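Local coordinates for protein nuclear hormone receptor FTZ-F1 (Drosophila melanogaster, PDB 2XHS) that probably regulates transcription as an NR5A-group nuclear receptor whose helical ligand-binding domain associates with a peptide of Fushi tarazu, at residues L9-S12 against P13-E17; T29-F32 against A33-K37; N204-P207 against E208-A211. One frame throughout, in Å; residues are numbered along the deposited sequence.

Contact 1. Residues L9-S12 against P13-E17; sequences LRVS and PMIRE
V11 and I15 meet through their methyl branches. CG1 of V11 lies 3.7 Å from CG2 of I15, and the two side chains cross at about a right angle. V11 places this methyl with CG1 anti to the backbone N (chi1 -175°), while I15 offers the branch beside its own carbonyl carbon. I15 also reaches S12: its CD1 is 3.7 Å from S12 OG. The main polar link is a backbone one. R16 N donates a hydrogen bond to S12 O at 3.2 Å. That bond belongs to the first turn of helix 13-20. S12 is the N-cap residue, although its hydroxyl makes no capping bond, and P13 takes the first helical position. A proline suits this place because its missing N-H is not needed for helical bonding there. The side chain of R16 folds back over the same turn. CG of R16 sits 3.4 Å from S12 O, and the bend of the chain at chi3 (-132°) carries the guanidinium back beside the incoming loop. One face of that group has S12 O above it, displaced toward the rim. R16 NH2 is 3.4 Å from V11 O, which approaches obliquely. Further out, Y187 of helix 170-191 touches both V11 and I15, so the apolar pair lies against that helix. M14, present as selenomethionine, leads away from the loop and reaches N179 on the same helix. P13 and R16 are exposed.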
# COMPACT_ATOMS: atom_id res chain seq x y z
N LEU A 9 8.06 -11.16 -22.53
CA LEU A 9 7.52 -11.63 -23.77
C LEU A 9 6.21 -12.34 -23.55
O LEU A 9 5.35 -12.31 -24.37
CB LEU A 9 8.51 -12.49 -24.52
CG LEU A 9 9.54 -11.68 -25.30
CD1 LEU A 9 10.51 -12.56 -26.00
CD2 LEU A 9 8.87 -10.83 -26.30
N ARG A 10 6.08 -12.98 -22.42
CA ARG A 10 4.89 -13.74 -22.12
C ARG A 10 3.88 -13.12 -21.19
O ARG A 10 3.04 -13.80 -20.70
CB ARG A 10 5.26 -15.13 -21.67
CG ARG A 10 5.83 -15.97 -22.77
CD ARG A 10 7.26 -15.80 -22.82
NE ARG A 10 7.86 -16.08 -24.10
CZ ARG A 10 9.13 -15.81 -24.36
NH1 ARG A 10 9.47 -14.56 -24.59
NH2 ARG A 10 10.04 -16.75 -24.37
N VAL A 11 3.96 -11.84 -20.92
CA VAL A 11 3.07 -11.17 -20.02
C VAL A 11 1.91 -10.50 -20.71
O VAL A 11 2.04 -10.01 -21.79
CB VAL A 11 3.83 -10.10 -19.26
CG1 VAL A 11 2.96 -9.49 -18.24
CG2 VAL A 11 5.03 -10.70 -18.62
N SER A 12 0.77 -10.48 -20.06
CA SER A 12 -0.39 -9.85 -20.61
C SER A 12 -0.22 -8.39 -20.61
O SER A 12 0.53 -7.85 -19.87
CB SER A 12 -1.61 -10.17 -19.79
OG SER A 12 -1.23 -10.72 -18.57
N PRO A 13 -0.92 -7.75 -21.50
CA PRO A 13 -0.90 -6.32 -21.65
C PRO A 13 -1.44 -5.65 -20.44
O PRO A 13 -1.01 -4.58 -20.10
CB PRO A 13 -1.85 -6.12 -22.79
CG PRO A 13 -1.73 -7.28 -23.55
CD PRO A 13 -1.45 -8.39 -22.69
N MSE A 14 -2.42 -6.26 -19.81
CA MSE A 14 -3.09 -5.65 -18.70
C MSE A 14 -2.11 -5.45 -17.62
O MSE A 14 -2.04 -4.42 -17.03
CB MSE A 14 -4.13 -6.61 -18.19
CG MSE A 14 -5.34 -5.97 -17.58
SE MSE A 14 -6.24 -7.20 -16.48
CE MSE A 14 -7.88 -6.31 -16.35
N ILE A 15 -1.36 -6.49 -17.37
CA ILE A 15 -0.33 -6.45 -16.38
C ILE A 15 0.77 -5.50 -16.70
O ILE A 15 1.33 -4.88 -15.84
CB ILE A 15 0.23 -7.77 -16.18
CG1 ILE A 15 -0.76 -8.60 -15.41
CG2 ILE A 15 1.46 -7.64 -15.41
CD1 ILE A 15 -0.29 -9.93 -15.11
N ARG A 16 1.11 -5.39 -17.95
CA ARG A 16 2.14 -4.49 -18.32
C ARG A 16 1.65 -3.14 -17.99
O ARG A 16 2.40 -2.32 -17.54
CB ARG A 16 2.37 -4.55 -19.79
CG ARG A 16 3.14 -5.69 -20.26
CD ARG A 16 3.66 -5.43 -21.63
NE ARG A 16 3.41 -6.55 -22.50
CZ ARG A 16 2.52 -6.52 -23.46
NH1 ARG A 16 1.84 -5.43 -23.72
NH2 ARG A 16 2.32 -7.58 -24.19
N GLU A 17 0.39 -2.89 -18.26
CA GLU A 17 -0.22 -1.61 -18.00
C GLU A 17 -0.28 -1.26 -16.56
O GLU A 17 -0.19 -0.13 -16.20
CB GLU A 17 -1.60 -1.57 -18.60
CG GLU A 17 -1.60 -1.77 -20.07
CD GLU A 17 -2.97 -1.85 -20.66
OE1 GLU A 17 -3.93 -1.50 -19.97
OE2 GLU A 17 -3.10 -2.28 -21.82

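Contact 2. Residues T29-F32 against A33-K37; sequences TQLF and ALLQK
L31 and L35, one turn apart, form the tight side of this piece of helix 24-39. CD2 of L31 is 3.4 Å from CD1 of L35. The two chains lie side by side and point the same way. They get there from different first torsions. L31 has CG anti to its nitrogen (chi1 -171°), whereas L35 has CG beside the nitrogen (chi1 -86°), which brings its CD1 back toward L31 and F32. The same CD1 of L35 lies 3.9 Å from CD1 of the F32 ring, coming in obliquely. CD2 of L31 stands above one face of that ring, displaced toward its rim. The two leucines are buried; F32 is partly exposed. Regular i to i+4 backbone hydrogen bonds run through these turns: A33 N to T29 O, L34 N to Q30 O, L35 N to L31 O and Q36 N to F32 O. Q36 N to F32 O is the shortest of the four, at 2.8 Å. In the nuclear receptor fold this helix probably corresponds to helix 2, which packs along helix 3 as an added outer layer in NR5A relatives such as LRH-1. Here the neighbour is helix 47-67. Its L50 touches both L34 and L35, and its V54 and Q57 also touch L34. The solvent side is looser. A33 brings only a methyl, with CB 3.2 Å from T29 O. T29 turns its hydroxyl back to R25 O. Q36 puts CB 3.4 Å from F32 O, then bends at chi2 (66°) and leads its amide away, where OE1 takes a weak hydrogen bond from N112.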
# COMPACT_ATOMS: atom_id res chain seq x y z
N THR A 29 11.61 8.90 -3.78
CA THR A 29 12.03 10.27 -3.83
C THR A 29 11.20 11.11 -2.93
O THR A 29 11.70 11.91 -2.19
CB THR A 29 11.85 10.83 -5.19
OG1 THR A 29 12.52 9.98 -6.11
CG2 THR A 29 12.47 12.13 -5.26
N GLN A 30 9.91 10.92 -3.02
CA GLN A 30 9.01 11.68 -2.23
C GLN A 30 9.28 11.41 -0.80
O GLN A 30 9.10 12.25 0.01
CB GLN A 30 7.60 11.25 -2.51
CG GLN A 30 6.84 12.15 -3.41
CD GLN A 30 5.52 11.56 -3.74
OE1 GLN A 30 5.07 10.65 -3.06
NE2 GLN A 30 4.91 12.04 -4.79
N LEU A 31 9.65 10.20 -0.48
CA LEU A 31 9.83 9.88 0.90
C LEU A 31 10.96 10.59 1.57
O LEU A 31 10.79 11.17 2.60
CB LEU A 31 10.04 8.39 1.03
CG LEU A 31 10.02 7.95 2.46
CD1 LEU A 31 10.65 6.65 2.58
CD2 LEU A 31 10.81 8.94 3.16
N PHE A 32 12.13 10.48 1.01
CA PHE A 32 13.28 11.13 1.58
C PHE A 32 13.22 12.63 1.45
O PHE A 32 13.79 13.35 2.22
CB PHE A 32 14.55 10.51 1.06
CG PHE A 32 14.72 9.10 1.50
CD1 PHE A 32 15.20 8.81 2.72
CD2 PHE A 32 14.35 8.09 0.70
CE1 PHE A 32 15.34 7.55 3.12
CE2 PHE A 32 14.50 6.83 1.12
CZ PHE A 32 14.98 6.57 2.33
N ALA A 33 12.50 13.10 0.46
CA ALA A 33 12.37 14.52 0.30
C ALA A 33 11.66 15.15 1.46
O ALA A 33 12.05 16.18 1.94
CB ALA A 33 11.64 14.80 -0.92
N LEU A 34 10.56 14.55 1.87
CA LEU A 34 9.80 15.03 2.99
C LEU A 34 10.65 14.88 4.22
O LEU A 34 10.75 15.76 5.02
CB LEU A 34 8.54 14.21 3.12
CG LEU A 34 7.43 14.51 4.10
CD1 LEU A 34 6.22 13.92 3.59
CD2 LEU A 34 7.75 13.83 5.34
N LEU A 35 11.30 13.75 4.34
CA LEU A 35 12.08 13.51 5.52
C LEU A 35 13.17 14.53 5.63
O LEU A 35 13.47 14.98 6.70
CB LEU A 35 12.72 12.14 5.47
CG LEU A 35 12.03 10.89 5.93
CD1 LEU A 35 12.97 9.80 5.70
CD2 LEU A 35 11.74 10.95 7.35
N GLN A 36 13.81 14.87 4.54
CA GLN A 36 14.81 15.90 4.62
C GLN A 36 14.21 17.22 4.93
O GLN A 36 14.64 17.91 5.80
CB GLN A 36 15.52 16.02 3.30
CG GLN A 36 16.43 17.19 3.20
CD GLN A 36 17.59 17.09 4.14
OE1 GLN A 36 17.72 16.13 4.87
NE2 GLN A 36 18.44 18.08 4.13
N LYS A 37 13.18 17.58 4.24
CA LYS A 37 12.60 18.87 4.47
C LYS A 37 12.09 19.01 5.87
O LYS A 37 12.16 20.06 6.45
CB LYS A 37 11.48 19.13 3.50
CG LYS A 37 10.64 20.26 3.90
CD LYS A 37 9.75 20.66 2.79
CE LYS A 37 8.89 21.80 3.20
NZ LYS A 37 7.98 22.16 2.11

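Contact 3. Residues N204-P207 against E208-A211; sequences NILP and EIHA
I205 and I209 are joined by a backbone hydrogen bond of 2.8 Å from I209 N to I205 O. The next two hydrogen bonds are longer: H210 N reaches L206 O at 3.1 Å, and A211 N reaches P207 O at 3.3 Å. The helix is kinked at P207, whose nitrogen has no hydrogen to give to the preceding turn. Among the side chains, CG2 of I205 comes within 4.1 Å of CG1 of I209, and the two cross obliquely. L206 CD2 approaches I209 CD1 more loosely, at 4.4 Å. E208 runs back along the helix, its CG beside the backbone N (chi1 -52°) and the chain extended beyond. This puts E208 CG 3.6 Å from N204 O, and E208 OE2 4.1 Å from I205 CD1. OE2 also forms a salt bridge with K140 of helix 135-143. With E208 cut back to an alanine, the carboxylate is gone and K140 is likely to lose its acidic mate on this helix. H210 sends its ring away from the earlier turn, and ND1 is hydrogen-bonded to OD1 of D90 on helix 77-102. I209 touches L137 on helix 135-143 and V93 and L94 on helix 77-102, while L206 rests on L157 and I158 of helix 148-159. The arrangement is a proline-kinked stretch of a long helix packed against several others, in keeping with helix 10/11 of the layered, all-helical nuclear receptor ligand-binding domain.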
# COMPACT_ATOMS: atom_id res chain seq x y z
N ASN A 204 -3.34 -16.11 -0.45
CA ASN A 204 -3.53 -16.41 0.93
C ASN A 204 -3.00 -15.40 1.88
O ASN A 204 -3.40 -15.35 3.01
CB ASN A 204 -2.93 -17.74 1.25
CG ASN A 204 -3.79 -18.85 0.81
OD1 ASN A 204 -5.00 -18.75 0.79
ND2 ASN A 204 -3.18 -19.95 0.50
N ILE A 205 -2.03 -14.64 1.43
CA ILE A 205 -1.40 -13.60 2.19
C ILE A 205 -2.29 -12.42 2.46
O ILE A 205 -2.18 -11.77 3.46
CB ILE A 205 -0.15 -13.15 1.52
CG1 ILE A 205 0.73 -14.33 1.29
CG2 ILE A 205 0.64 -12.35 2.42
CD1 ILE A 205 1.68 -14.52 2.38
N LEU A 206 -3.20 -12.15 1.57
CA LEU A 206 -3.94 -10.95 1.71
C LEU A 206 -4.68 -10.88 3.01
O LEU A 206 -4.76 -9.85 3.60
CB LEU A 206 -4.89 -10.81 0.54
CG LEU A 206 -4.17 -10.55 -0.76
CD1 LEU A 206 -5.11 -10.40 -1.85
CD2 LEU A 206 -3.41 -9.33 -0.65
N PRO A 207 -5.23 -11.98 3.43
CA PRO A 207 -5.95 -12.05 4.67
C PRO A 207 -5.04 -11.78 5.82
O PRO A 207 -5.46 -11.17 6.77
CB PRO A 207 -6.39 -13.48 4.70
CG PRO A 207 -6.15 -14.01 3.41
CD PRO A 207 -5.67 -13.01 2.52
N GLU A 208 -3.84 -12.29 5.75
CA GLU A 208 -2.86 -12.12 6.78
C GLU A 208 -2.45 -10.71 6.89
O GLU A 208 -2.27 -10.19 7.94
CB GLU A 208 -1.66 -12.95 6.45
CG GLU A 208 -1.97 -14.37 6.16
CD GLU A 208 -0.80 -15.26 6.35
OE1 GLU A 208 -0.17 -15.16 7.39
OE2 GLU A 208 -0.52 -16.07 5.48
N ILE A 209 -2.25 -10.08 5.75
CA ILE A 209 -1.85 -8.71 5.71
C ILE A 209 -2.89 -7.87 6.33
O ILE A 209 -2.59 -6.93 6.99
CB ILE A 209 -1.79 -8.22 4.33
CG1 ILE A 209 -0.51 -8.64 3.68
CG2 ILE A 209 -1.88 -6.77 4.32
CD1 ILE A 209 -0.39 -8.13 2.35
N HIS A 210 -4.14 -8.21 6.11
CA HIS A 210 -5.23 -7.44 6.62
C HIS A 210 -5.21 -7.47 8.11
O HIS A 210 -5.43 -6.49 8.74
CB HIS A 210 -6.52 -8.01 6.09
CG HIS A 210 -7.74 -7.32 6.58
ND1 HIS A 210 -8.02 -6.02 6.27
CD2 HIS A 210 -8.75 -7.75 7.35
CE1 HIS A 210 -9.15 -5.67 6.84
NE2 HIS A 210 -9.61 -6.70 7.51
N ALA A 211 -4.90 -8.59 8.69
CA ALA A 211 -4.91 -8.66 10.11
C ALA A 211 -3.92 -7.67 10.66
O ALA A 211 -4.19 -7.01 11.62
CB ALA A 211 -4.55 -10.00 10.52

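How the contacts relate
The three contacts follow one another along the chain; none nests in or crosses another. Each joins adjoining residues, so none closes a long loop. Contact 1 starts helix 13-20, where it lies against helix 170-191. Contact 2 lies in the next helix, 24-39, beside helix 47-67; its centre is about 32 Å from that of contact 1. Contact 3 comes much later, in helix 198-224, where helices 77-102, 135-143 and 148-159 gather. Contacts 2 and 3 lie on opposite sides of the chain's centre, with nearest atoms about 18 Å apart. Contacts 1 and 3 have nearest atoms about 14 Å apart and do not touch.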